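Local coordinates for SusD/RagB family nutrient-binding outer membrane lipoprotein (Bacteroides vulgatus, PDB 4F7A), which probably binds glycans, likely mucin O-glycans, at the outer membrane as a SusD-like lipoprotein built on a TPR-like helical scaffold, at residues V74-E78 with I462-I468; W439-R443 with M467-L471; R443-Y447 with W504-N509; N459-D463 with D496-T500. All coordinates share one frame. Where two conformers were deposited one is given. Residue numbers count along the deposited sequence, not the author numbering.

Interaction 1 (V74-E78 with I462-I468); sequences VYALE and IDTDIMI
A tyrosine from a left-handed backbone position reaches across to a turn nearly 400 residues further along the chain. Tyr75 has phi/psi of 62/21° and chi1 of -69° (m), and its ring runs into the loop 462-468, where Tyr75 OH accepts a hydrogen bond from Ile468 N at 3.2 Å. A water joins Tyr75 OH (3.0 Å) to Thr464 O, to which it donates at 2.7 Å, so the hydroxyl meets the turn at two points. That turn is an Asx motif: Asp463 OD2 accepts from Ile466 N at 2.8 Å, residues 464-466 take helical phi/psi, and Met467 N closes back on Asp463 O at 2.8 Å. Met467, a selenomethionine, leaves the turn with positive phi (78/168°). In this SusD-like, largely helical protein the contact is a loop-to-loop one, tying the segment just before helix 79-82 to the long connection between helices 435-445 and 475-480. Apolar packing fills the rest. Ile462 CG2 lies over one face of the Tyr75 ring, 3.5 Å from Tyr75 CE2, and Ile468 CB comes within 3.6 Å of Tyr75 CE1. Leu77 (chi1 m, chi2 t) spans both isoleucines, Leu77 CD1 to Ile462 CD1 at 4.2 Å and Leu77 CD2 to Ile468 CD1 at 4.0 Å. The nearest CA pair, Tyr75 and Ile462, stands 7.2 Å apart, and Phe57 of helix 54-57 touches Tyr75, Leu77 and Ile468.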
loop_
_atom_site.group_PDB
_atom_site.type_symbol
_atom_site.label_atom_id
_atom_site.label_comp_id
_atom_site.label_asym_id
_atom_site.label_seq_id
_atom_site.Cartn_x
_atom_site.Cartn_y
_atom_site.Cartn_z
ATOM N N VAL A 74 -17.499 5.575 -9.431
ATOM C CA VAL A 74 -18.846 5.798 -8.840
ATOM C C VAL A 74 -19.326 4.569 -8.074
ATOM O O VAL A 74 -20.524 4.388 -7.823
ATOM C CB VAL A 74 -19.897 6.220 -9.888
ATOM C CG1 VAL A 74 -19.622 7.612 -10.420
ATOM C CG2 VAL A 74 -20.020 5.160 -11.072
ATOM N N TYR A 75 -18.378 3.742 -7.649
ATOM C CA TYR A 75 -18.677 2.555 -6.854
ATOM C C TYR A 75 -19.565 1.531 -7.579
ATOM O O TYR A 75 -20.212 0.718 -6.916
ATOM C CB TYR A 75 -19.300 2.894 -5.487
ATOM C CG TYR A 75 -18.415 3.572 -4.454
ATOM C CD1 TYR A 75 -17.015 3.531 -4.519
ATOM C CD2 TYR A 75 -18.988 4.218 -3.381
ATOM C CE1 TYR A 75 -16.233 4.126 -3.537
ATOM C CE2 TYR A 75 -18.211 4.824 -2.400
ATOM C CZ TYR A 75 -16.848 4.777 -2.482
ATOM O OH TYR A 75 -16.121 5.380 -1.492
ATOM N N ALA A 76 -19.611 1.579 -8.913
ATOM C CA ALA A 76 -20.230 0.506 -9.707
ATOM C C ALA A 76 -19.075 -0.425 -10.069
ATOM O O ALA A 76 -18.468 -0.320 -11.123
ATOM C CB ALA A 76 -20.920 1.070 -10.950
ATOM N N LEU A 77 -18.722 -1.295 -9.137
ATOM C CA LEU A 77 -17.442 -1.965 -9.226
ATOM C C LEU A 77 -17.420 -2.925 -10.416
ATOM O O LEU A 77 -18.337 -3.705 -10.607
ATOM C CB LEU A 77 -17.124 -2.711 -7.933
ATOM C CG LEU A 77 -16.997 -1.869 -6.658
ATOM C CD1 LEU A 77 -16.566 -2.721 -5.505
ATOM C CD2 LEU A 77 -15.974 -0.727 -6.829
ATOM N N GLU A 78 -16.356 -2.827 -11.211
ATOM C CA GLU A 78 -16.145 -3.652 -12.379
ATOM C C GLU A 78 -15.461 -4.974 -11.968
ATOM O O GLU A 78 -14.306 -4.987 -11.522
ATOM C CB GLU A 78 -15.305 -2.881 -13.393
ATOM C CG GLU A 78 -15.152 -3.541 -14.749
ATOM C CD GLU A 78 -16.450 -3.644 -15.531
ATOM O OE1 GLU A 78 -17.437 -2.928 -15.221
ATOM O OE2 GLU A 78 -16.474 -4.463 -16.465
ATOM N N ILE A 462 -22.472 -0.002 -1.064
ATOM C CA ILE A 462 -21.451 0.832 -0.432
ATOM C C ILE A 462 -22.063 2.172 0.013
ATOM O O ILE A 462 -22.793 2.815 -0.754
ATOM C CB ILE A 462 -20.301 1.124 -1.397
ATOM C CG1 ILE A 462 -19.755 -0.192 -1.978
ATOM C CG2 ILE A 462 -19.186 1.910 -0.668
ATOM C CD1 ILE A 462 -18.642 -0.049 -3.002
ATOM N N ASP A 463 -21.753 2.576 1.239
ATOM C CA ASP A 463 -22.245 3.824 1.825
ATOM C C ASP A 463 -21.295 4.968 1.454
ATOM O O ASP A 463 -20.071 4.853 1.600
ATOM C CB ASP A 463 -22.345 3.695 3.350
ATOM C CG ASP A 463 -22.920 4.941 4.013
ATOM O OD1 ASP A 463 -24.163 5.152 3.892
ATOM O OD2 ASP A 463 -22.146 5.693 4.655
ATOM N N THR A 464 -21.852 6.071 0.982
ATOM C CA THR A 464 -21.039 7.215 0.571
ATOM C C THR A 464 -20.123 7.712 1.697
ATOM O O THR A 464 -18.932 7.855 1.493
ATOM C CB THR A 464 -21.940 8.350 0.065
ATOM O OG1 THR A 464 -22.572 7.916 -1.147
ATOM C CG2 THR A 464 -21.130 9.641 -0.184
ATOM N N ASP A 465 -20.679 7.936 2.889
ATOM C CA ASP A 465 -19.900 8.464 4.009
ATOM C C ASP A 465 -18.937 7.449 4.669
ATOM O O ASP A 465 -17.795 7.794 5.000
ATOM C CB ASP A 465 -20.825 9.113 5.050
ATOM C CG ASP A 465 -21.299 10.513 4.614
ATOM O OD1 ASP A 465 -20.522 11.219 3.946
ATOM O OD2 ASP A 465 -22.449 10.888 4.918
ATOM N N ILE A 466 -19.369 6.200 4.848
ATOM C CA ILE A 466 -18.445 5.198 5.383
ATOM C C ILE A 466 -17.310 4.972 4.360
ATOM O O ILE A 466 -16.151 4.798 4.730
ATOM C CB ILE A 466 -19.159 3.899 5.741
ATOM C CG1 ILE A 466 -20.096 4.142 6.946
ATOM C CG2 ILE A 466 -18.174 2.784 6.068
ATOM C CD1 ILE A 466 -21.177 3.068 7.100
HETATM N N MSE A 467 -17.682 5.001 3.088
HETATM C CA MSE A 467 -16.809 4.783 1.944
HETATM C C MSE A 467 -16.519 3.289 1.744
HETATM O O MSE A 467 -16.825 2.444 2.626
HETATM C CB MSE A 467 -15.510 5.603 2.029
HETATM C CG MSE A 467 -15.712 7.057 2.435
HETATM SE SE MSE A 467 -14.075 8.094 2.366
HETATM C CE MSE A 467 -13.924 8.142 0.426
ATOM N N ILE A 468 -15.948 2.984 0.582
ATOM C CA ILE A 468 -15.646 1.607 0.213
ATOM C C ILE A 468 -14.707 0.967 1.257
ATOM O O ILE A 468 -13.751 1.607 1.750
ATOM C CB ILE A 468 -15.092 1.533 -1.247
ATOM C CG1 ILE A 468 -14.882 0.083 -1.666
ATOM C CG2 ILE A 468 -13.778 2.352 -1.433
ATOM C CD1 ILE A 468 -14.540 -0.073 -3.190
HETATM O O HOH W 1 -17.369 8.015 -0.761
#

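Interaction 2 (W439-R443 with M467-L471); sequences WAEQR and MIRRL
Two arginines exchange hydrogen bonds with each other's backbone carbonyls where helix 435-445 meets the irregular loop 467-471. Arg443 NH1 donates to Arg469 O at 3.0 Å, and Arg469 NH1 to Arg443 O at 3.1 Å; their CA atoms, 6.3 Å apart, are the nearest across the contact. Arg469 folds back with chi1 m, chi2 m and chi3 p, which also lets Arg469 NE bond Met467 O at 3.0 Å and lays its guanidinium face over Arg443 CG. Arg469 has a salt bridge to Asp505 as well; Arg443 NH1 also donates to Asp130 O, and Arg443 NE to Trp439 O at 3.3 Å. One water accepts a hydrogen bond from Trp439 NE1 (2.9 Å) and donates to Gln442 OE1 (2.6 Å) and Ile468 O (2.9 Å). A second donates to Gln442 O at 2.7 Å and accepts from Arg469 NH2 at 2.9 Å. The indole of Trp439 (chi1 t) packs with Trp439 CZ2 3.7 Å from Ile468 CG2 and Trp439 CH2 3.7 Å from Leu471 CD2. This is buried helix-to-loop packing: beyond it, Phe57 of helix 54-57 touches Ile468 and Leu471, while Thr131 and Tyr132 of helix 111-132 touch Leu471.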
loop_
_atom_site.group_PDB
_atom_site.type_symbol
_atom_site.label_atom_id
_atom_site.label_comp_id
_atom_site.label_asym_id
_atom_site.label_seq_id
_atom_site.Cartn_x
_atom_site.Cartn_y
_atom_site.Cartn_z
ATOM N N TRP A 439 -4.468 3.143 0.933
ATOM C CA TRP A 439 -5.864 2.800 1.003
ATOM C C TRP A 439 -6.175 1.933 2.230
ATOM O O TRP A 439 -7.187 2.124 2.862
ATOM C CB TRP A 439 -6.324 2.119 -0.288
ATOM C CG TRP A 439 -7.844 1.878 -0.319
ATOM C CD1 TRP A 439 -8.802 2.709 0.165
ATOM C CD2 TRP A 439 -8.538 0.755 -0.907
ATOM N NE1 TRP A 439 -10.063 2.163 -0.037
ATOM C CE2 TRP A 439 -9.920 0.963 -0.696
ATOM C CE3 TRP A 439 -8.120 -0.422 -1.560
ATOM C CZ2 TRP A 439 -10.875 0.066 -1.132
ATOM C CZ3 TRP A 439 -9.065 -1.317 -1.978
ATOM C CH2 TRP A 439 -10.438 -1.070 -1.766
ATOM N N ALA A 440 -5.313 0.966 2.542
ATOM C CA ALA A 440 -5.515 0.117 3.703
ATOM C C ALA A 440 -5.568 0.958 4.957
ATOM O O ALA A 440 -6.466 0.802 5.781
ATOM C CB ALA A 440 -4.415 -0.920 3.809
ATOM N N GLU A 441 -4.629 1.880 5.098
ATOM C CA GLU A 441 -4.596 2.731 6.294
ATOM C C GLU A 441 -5.744 3.723 6.369
ATOM O O GLU A 441 -6.238 4.059 7.463
ATOM C CB GLU A 441 -3.235 3.412 6.420
ATOM C CG GLU A 441 -2.193 2.448 6.922
ATOM C CD GLU A 441 -2.438 2.067 8.359
ATOM O OE1 GLU A 441 -2.022 2.876 9.232
ATOM O OE2 GLU A 441 -3.037 0.981 8.619
ATOM N N GLN A 442 -6.201 4.194 5.228
ATOM C CA GLN A 442 -7.377 5.052 5.215
ATOM C C GLN A 442 -8.638 4.325 5.710
ATOM O O GLN A 442 -9.435 4.873 6.482
ATOM C CB GLN A 442 -7.586 5.614 3.820
ATOM C CG GLN A 442 -8.744 6.592 3.716
ATOM C CD GLN A 442 -10.076 5.945 3.395
ATOM O OE1 GLN A 442 -10.139 4.817 2.910
ATOM N NE2 GLN A 442 -11.151 6.682 3.635
ATOM N N ARG A 443 -8.789 3.075 5.282
ATOM C CA ARG A 443 -9.899 2.246 5.739
ATOM C C ARG A 443 -9.770 1.889 7.208
ATOM O O ARG A 443 -10.765 1.857 7.921
ATOM C CB ARG A 443 -10.036 0.985 4.883
ATOM C CG ARG A 443 -10.482 1.314 3.452
ATOM C CD ARG A 443 -10.561 0.094 2.589
ATOM N NE ARG A 443 -9.218 -0.318 2.165
ATOM C CZ ARG A 443 -8.804 -1.580 2.056
ATOM N NH1 ARG A 443 -9.628 -2.587 2.344
ATOM N NH2 ARG A 443 -7.563 -1.830 1.666
HETATM N N MSE A 467 -17.682 5.001 3.088
HETATM C CA MSE A 467 -16.809 4.783 1.944
HETATM C C MSE A 467 -16.519 3.289 1.744
HETATM O O MSE A 467 -16.825 2.444 2.626
HETATM C CB MSE A 467 -15.510 5.603 2.029
HETATM C CG MSE A 467 -15.712 7.057 2.435
HETATM SE SE MSE A 467 -14.075 8.094 2.366
HETATM C CE MSE A 467 -13.924 8.142 0.426
ATOM N N ILE A 468 -15.948 2.984 0.582
ATOM C CA ILE A 468 -15.646 1.607 0.213
ATOM C C ILE A 468 -14.707 0.967 1.257
ATOM O O ILE A 468 -13.751 1.607 1.750
ATOM C CB ILE A 468 -15.092 1.533 -1.247
ATOM C CG1 ILE A 468 -14.882 0.083 -1.666
ATOM C CG2 ILE A 468 -13.778 2.352 -1.433
ATOM C CD1 ILE A 468 -14.540 -0.073 -3.190
ATOM N N ARG A 469 -15.024 -0.274 1.625
ATOM C CA ARG A 469 -14.341 -0.973 2.710
ATOM C C ARG A 469 -13.386 -2.074 2.239
ATOM O O ARG A 469 -12.529 -2.517 2.999
ATOM C CB ARG A 469 -15.376 -1.624 3.632
ATOM C CG ARG A 469 -16.348 -0.684 4.337
ATOM C CD ARG A 469 -15.645 0.180 5.398
ATOM N NE ARG A 469 -15.128 1.427 4.847
ATOM C CZ ARG A 469 -14.111 2.129 5.356
ATOM N NH1 ARG A 469 -13.410 1.646 6.382
ATOM N NH2 ARG A 469 -13.760 3.301 4.804
ATOM N N ARG A 470 -13.597 -2.556 1.015
ATOM C CA ARG A 470 -12.894 -3.714 0.486
ATOM C C ARG A 470 -13.290 -3.892 -0.963
ATOM O O ARG A 470 -14.219 -3.251 -1.455
ATOM C CB ARG A 470 -13.268 -4.993 1.256
ATOM C CG ARG A 470 -14.739 -5.423 1.090
ATOM C CD ARG A 470 -15.092 -6.624 1.908
ATOM N NE ARG A 470 -14.560 -7.867 1.371
ATOM C CZ ARG A 470 -15.160 -8.643 0.464
ATOM N NH1 ARG A 470 -16.351 -8.329 -0.051
ATOM N NH2 ARG A 470 -14.567 -9.779 0.090
ATOM N N LEU A 471 -12.602 -4.801 -1.635
ATOM C CA LEU A 471 -13.046 -5.278 -2.941
ATOM C C LEU A 471 -13.739 -6.621 -2.790
ATOM O O LEU A 471 -13.358 -7.443 -1.942
ATOM C CB LEU A 471 -11.864 -5.415 -3.913
ATOM C CG LEU A 471 -11.086 -4.123 -4.208
ATOM C CD1 LEU A 471 -10.049 -4.401 -5.323
ATOM C CD2 LEU A 471 -12.011 -2.930 -4.551
HETATM O O HOH W 2 -11.983 3.844 1.337
HETATM O O HOH W 3 -12.131 4.790 6.694
#

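Interaction 3 (R443-Y447 with W504-N509); sequences RRTGY and WDTGKN
Arg443, still in helix 435-445, presents one face of its guanidinium to Trp504, with Arg443 NH1 3.9 Å from Trp504 CH2; the same NH1 donates to Asp130 O, and Trp504 NE1 bonds the Asp130 side chain. A water links Arg443 O (2.9 Å) to Asp505 OD1 (2.7 Å), and Asp505 also forms a salt bridge with Arg469. Arg444 CA lies 4.9 Å from Asp505 CA; Arg444 CG packs against Trp504 CE3 at 3.6 Å, and the guanidinium goes to Glu441 and Glu343. Another water donates to Arg444 O and Trp504 O, at 2.8 Å each, and accepts from Thr506 N at 3.0 Å. At Thr445, the last helical residue, the carbonyl accepts directly: Asn509 ND2 to Thr445 O is 2.9 Å. Thr445 OG1 (chi1 p) accepts from Tyr447 N at 3.0 Å, an ST turn, and also hydrogen-bonds Glu441 O, while Gly446 leaves the helix at phi/psi 85/3°, which calls for glycine. Tyr447 brings CE2 to 3.5 Å from Asn509 ND2, and Glu417 bonds both side chains. Polar links to its carbonyls and the packing of Trp504 on the two arginines thus both join the helix end to the C-terminal loop.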
loop_
_atom_site.group_PDB
_atom_site.type_symbol
_atom_site.label_atom_id
_atom_site.label_comp_id
_atom_site.label_asym_id
_atom_site.label_seq_id
_atom_site.Cartn_x
_atom_site.Cartn_y
_atom_site.Cartn_z
ATOM N N ARG A 443 -8.789 3.075 5.282
ATOM C CA ARG A 443 -9.899 2.246 5.739
ATOM C C ARG A 443 -9.770 1.889 7.208
ATOM O O ARG A 443 -10.765 1.857 7.921
ATOM C CB ARG A 443 -10.036 0.985 4.883
ATOM C CG ARG A 443 -10.482 1.314 3.452
ATOM C CD ARG A 443 -10.561 0.094 2.589
ATOM N NE ARG A 443 -9.218 -0.318 2.165
ATOM C CZ ARG A 443 -8.804 -1.580 2.056
ATOM N NH1 ARG A 443 -9.628 -2.587 2.344
ATOM N NH2 ARG A 443 -7.563 -1.830 1.666
ATOM N N ARG A 444 -8.538 1.656 7.656
ATOM C CA ARG A 444 -8.288 1.221 9.010
ATOM C C ARG A 444 -8.531 2.371 9.993
ATOM O O ARG A 444 -9.187 2.196 11.024
ATOM C CB ARG A 444 -6.843 0.699 9.110
ATOM C CG ARG A 444 -6.559 -0.232 10.292
ATOM C CD ARG A 444 -5.850 0.371 11.469
ATOM N NE ARG A 444 -4.563 1.031 11.176
ATOM C CZ ARG A 444 -3.874 1.721 12.092
ATOM N NH1 ARG A 444 -4.314 1.828 13.344
ATOM N NH2 ARG A 444 -2.756 2.326 11.759
ATOM N N THR A 445 -8.054 3.562 9.648
ATOM C CA THR A 445 -8.057 4.681 10.624
ATOM C C THR A 445 -9.068 5.785 10.349
ATOM O O THR A 445 -9.295 6.649 11.215
ATOM C CB THR A 445 -6.688 5.367 10.646
ATOM O OG1 THR A 445 -6.471 6.042 9.397
ATOM C CG2 THR A 445 -5.549 4.344 10.885
ATOM N N GLY A 446 -9.589 5.842 9.120
ATOM C CA GLY A 446 -10.427 6.964 8.681
ATOM C C GLY A 446 -9.658 8.170 8.156
ATOM O O GLY A 446 -10.264 9.193 7.782
ATOM N N TYR A 447 -8.329 8.048 8.105
ATOM C CA TYR A 447 -7.449 9.140 7.732
ATOM C C TYR A 447 -6.566 8.756 6.545
ATOM O O TYR A 447 -6.190 7.597 6.391
ATOM C CB TYR A 447 -6.571 9.546 8.907
ATOM C CG TYR A 447 -7.357 9.905 10.168
ATOM C CD1 TYR A 447 -8.397 10.823 10.130
ATOM C CD2 TYR A 447 -7.050 9.324 11.396
ATOM C CE1 TYR A 447 -9.142 11.150 11.280
ATOM C CE2 TYR A 447 -7.757 9.685 12.565
ATOM C CZ TYR A 447 -8.826 10.577 12.484
ATOM O OH TYR A 447 -9.537 10.915 13.632
ATOM N N TRP A 504 -9.752 -6.018 10.541
ATOM C CA TRP A 504 -8.992 -4.930 11.192
ATOM C C TRP A 504 -9.640 -3.560 11.173
ATOM O O TRP A 504 -9.126 -2.635 11.807
ATOM C CB TRP A 504 -7.552 -4.831 10.696
ATOM C CG TRP A 504 -7.303 -4.825 9.197
ATOM C CD1 TRP A 504 -6.575 -5.759 8.506
ATOM C CD2 TRP A 504 -7.669 -3.825 8.230
ATOM N NE1 TRP A 504 -6.491 -5.420 7.189
ATOM C CE2 TRP A 504 -7.161 -4.245 6.982
ATOM C CE3 TRP A 504 -8.382 -2.637 8.288
ATOM C CZ2 TRP A 504 -7.320 -3.500 5.825
ATOM C CZ3 TRP A 504 -8.567 -1.913 7.154
ATOM C CH2 TRP A 504 -8.049 -2.349 5.916
ATOM N N ASP A 505 -10.776 -3.456 10.500
ATOM C CA ASP A 505 -11.540 -2.219 10.346
ATOM C C ASP A 505 -12.681 -2.265 11.358
ATOM O O ASP A 505 -13.687 -2.954 11.141
ATOM C CB ASP A 505 -12.075 -2.152 8.902
ATOM C CG ASP A 505 -12.960 -0.952 8.629
ATOM O OD1 ASP A 505 -13.211 -0.145 9.555
ATOM O OD2 ASP A 505 -13.403 -0.824 7.468
ATOM N N THR A 506 -12.511 -1.550 12.466
ATOM C CA THR A 506 -13.522 -1.523 13.535
ATOM C C THR A 506 -14.462 -0.334 13.394
ATOM O O THR A 506 -15.421 -0.211 14.137
ATOM C CB THR A 506 -12.855 -1.436 14.916
ATOM O OG1 THR A 506 -12.070 -0.239 14.977
ATOM C CG2 THR A 506 -11.957 -2.645 15.152
ATOM N N GLY A 507 -14.170 0.573 12.477
ATOM C CA GLY A 507 -14.989 1.762 12.305
ATOM C C GLY A 507 -14.620 2.885 13.250
ATOM O O GLY A 507 -15.210 3.956 13.180
ATOM N N LYS A 508 -13.667 2.658 14.157
ATOM C CA LYS A 508 -13.164 3.748 14.984
ATOM C C LYS A 508 -11.811 3.416 15.552
ATOM O O LYS A 508 -11.425 2.259 15.614
ATOM C CB LYS A 508 -14.137 4.119 16.101
ATOM C CG LYS A 508 -14.247 3.130 17.233
ATOM C CD LYS A 508 -15.324 3.609 18.219
ATOM C CE LYS A 508 -15.339 2.785 19.509
ATOM N NZ LYS A 508 -15.414 1.315 19.252
ATOM N N ASN A 509 -11.078 4.445 15.943
ATOM C CA ASN A 509 -9.789 4.243 16.534
ATOM C C ASN A 509 -10.018 4.030 18.016
ATOM O O ASN A 509 -10.685 4.831 18.676
ATOM C CB ASN A 509 -8.854 5.396 16.177
ATOM C CG ASN A 509 -8.648 5.486 14.685
ATOM O OD1 ASN A 509 -8.327 4.472 14.061
ATOM N ND2 ASN A 509 -8.841 6.686 14.091
HETATM O O HOH W 4 -12.126 2.113 10.498
HETATM O O HOH W 5 -9.908 -0.052 12.515
HETATM O O HOH W 6 -11.170 3.988 12.581
#

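Interaction 4 (N459-D463 with D496-T500); sequences NGTID and DNGGT
Thr461 and Asn497 face one another with matching chi1 values, 62° and 64° (both p), and their side chains approach to 3.7 Å between Thr461 CB and Asn497 ND2. The Asn497 rotamer turns OD1 back onto its own backbone: Gly499 N to Asn497 OD1 is 2.9 Å, an Asx turn, set within a type I beta turn from Asn497 to Thr500. Thr461 OG1 bonds Ser458 O and also accepts from a water at 2.9 Å; that water in turn accepts from Gly498 N at 2.9 Å, making a polar bridge between the loops. With chi1 m and chi2 t, Ile462 sets CG1 against the turn, 3.7 Å from Gly498 C and 3.9 Å from Gly499 N. The two glycines make this closeness possible. A CB on Gly498 would clash with Ile462 CD1, and one on Gly499 would run into Thr461 O. Instead, Gly499 CA makes a CA-H...O contact to Thr461 O at 3.3 Å, and the CA atoms of Ile462 and Gly499 come to 4.4 Å. The contact is partly buried loop-to-loop packing. It brings the loop between helices 435-445 and 475-480 against the loop that follows helix 482-492, where Asp496 touches Cys489 and Thr500 touches Leu492.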
loop_
_atom_site.group_PDB
_atom_site.type_symbol
_atom_site.label_atom_id
_atom_site.label_comp_id
_atom_site.label_asym_id
_atom_site.label_seq_id
_atom_site.Cartn_x
_atom_site.Cartn_y
_atom_site.Cartn_z
ATOM N N ASN A 459 -25.722 0.582 -5.964
ATOM C CA ASN A 459 -26.998 -0.095 -5.699
ATOM C C ASN A 459 -27.191 -0.353 -4.203
ATOM O O ASN A 459 -27.711 -1.395 -3.807
ATOM C CB ASN A 459 -27.083 -1.415 -6.493
ATOM C CG ASN A 459 -28.507 -1.941 -6.604
ATOM O OD1 ASN A 459 -29.466 -1.165 -6.601
ATOM N ND2 ASN A 459 -28.647 -3.268 -6.710
ATOM N N GLY A 460 -26.760 0.604 -3.370
ATOM C CA GLY A 460 -26.885 0.482 -1.921
ATOM C C GLY A 460 -25.860 -0.420 -1.220
ATOM O O GLY A 460 -25.923 -0.570 0.003
ATOM N N THR A 461 -24.895 -0.983 -1.959
ATOM C CA THR A 461 -23.927 -1.935 -1.368
ATOM C C THR A 461 -22.754 -1.243 -0.667
ATOM O O THR A 461 -22.150 -1.814 0.237
ATOM C CB THR A 461 -23.398 -2.942 -2.402
ATOM O OG1 THR A 461 -22.706 -2.238 -3.440
ATOM C CG2 THR A 461 -24.565 -3.787 -3.007
ATOM N N ILE A 462 -22.472 -0.002 -1.064
ATOM C CA ILE A 462 -21.451 0.832 -0.432
ATOM C C ILE A 462 -22.063 2.172 0.013
ATOM O O ILE A 462 -22.793 2.815 -0.754
ATOM C CB ILE A 462 -20.301 1.124 -1.397
ATOM C CG1 ILE A 462 -19.755 -0.192 -1.978
ATOM C CG2 ILE A 462 -19.186 1.910 -0.668
ATOM C CD1 ILE A 462 -18.642 -0.049 -3.002
ATOM N N ASP A 463 -21.753 2.576 1.239
ATOM C CA ASP A 463 -22.245 3.824 1.825
ATOM C C ASP A 463 -21.295 4.968 1.454
ATOM O O ASP A 463 -20.071 4.853 1.600
ATOM C CB ASP A 463 -22.345 3.695 3.350
ATOM C CG ASP A 463 -22.920 4.941 4.013
ATOM O OD1 ASP A 463 -24.163 5.152 3.892
ATOM O OD2 ASP A 463 -22.146 5.693 4.655
ATOM N N ASP A 496 -20.596 -10.288 0.580
ATOM C CA ASP A 496 -19.459 -10.116 -0.311
ATOM C C ASP A 496 -19.680 -8.927 -1.261
ATOM O O ASP A 496 -20.026 -9.088 -2.426
ATOM C CB ASP A 496 -19.194 -11.380 -1.124
ATOM C CG ASP A 496 -18.039 -11.204 -2.086
ATOM O OD1 ASP A 496 -17.143 -10.395 -1.767
ATOM O OD2 ASP A 496 -18.034 -11.857 -3.143
ATOM N N ASN A 497 -19.526 -7.729 -0.720
ATOM C CA ASN A 497 -19.600 -6.506 -1.504
ATOM C C ASN A 497 -18.640 -5.487 -0.895
ATOM O O ASN A 497 -17.947 -5.781 0.080
ATOM C CB ASN A 497 -21.048 -6.012 -1.616
ATOM C CG ASN A 497 -21.658 -5.604 -0.283
ATOM O OD1 ASN A 497 -20.989 -5.028 0.562
ATOM N ND2 ASN A 497 -22.971 -5.865 -0.118
ATOM N N GLY A 498 -18.604 -4.292 -1.466
ATOM C CA GLY A 498 -17.636 -3.311 -1.076
ATOM C C GLY A 498 -17.931 -2.604 0.238
ATOM O O GLY A 498 -17.108 -1.801 0.678
ATOM N N GLY A 499 -19.096 -2.865 0.852
ATOM C CA GLY A 499 -19.478 -2.184 2.089
ATOM C C GLY A 499 -19.182 -2.953 3.375
ATOM O O GLY A 499 -19.393 -2.434 4.482
ATOM N N THR A 500 -18.724 -4.188 3.248
ATOM C CA THR A 500 -18.434 -5.002 4.424
ATOM C C THR A 500 -17.037 -4.726 4.990
ATOM O O THR A 500 -16.040 -4.855 4.287
ATOM C CB THR A 500 -18.567 -6.475 4.090
ATOM O OG1 THR A 500 -19.934 -6.742 3.770
ATOM C CG2 THR A 500 -18.120 -7.345 5.268
HETATM O O HOH W 7 -20.135 -3.469 -3.845
#

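In the fold
The four contacts converge on the segments around helix 435-445 and the loops that follow it. Interactions 1 and 4 lie about 6 Å apart, centre to centre, and share Ile462, whose side chain packs on Tyr75 and Leu77 in one and on Gly498 and Gly499 in the other. Interaction 1 runs on into interaction 2 by Met467 and Ile468, and interactions 2 and 3, centres about 9 Å apart, share Arg443. Salt bridges stitch the group: Arg469 NH1 to Asp505 OD2 (2.7 Å) joins interactions 2 and 3, and Arg470 NH1 to Asp496 OD1 (2.8 Å) joins 2 and 4. A bound sodium ion lies about 4 Å from the Asp463 side chain.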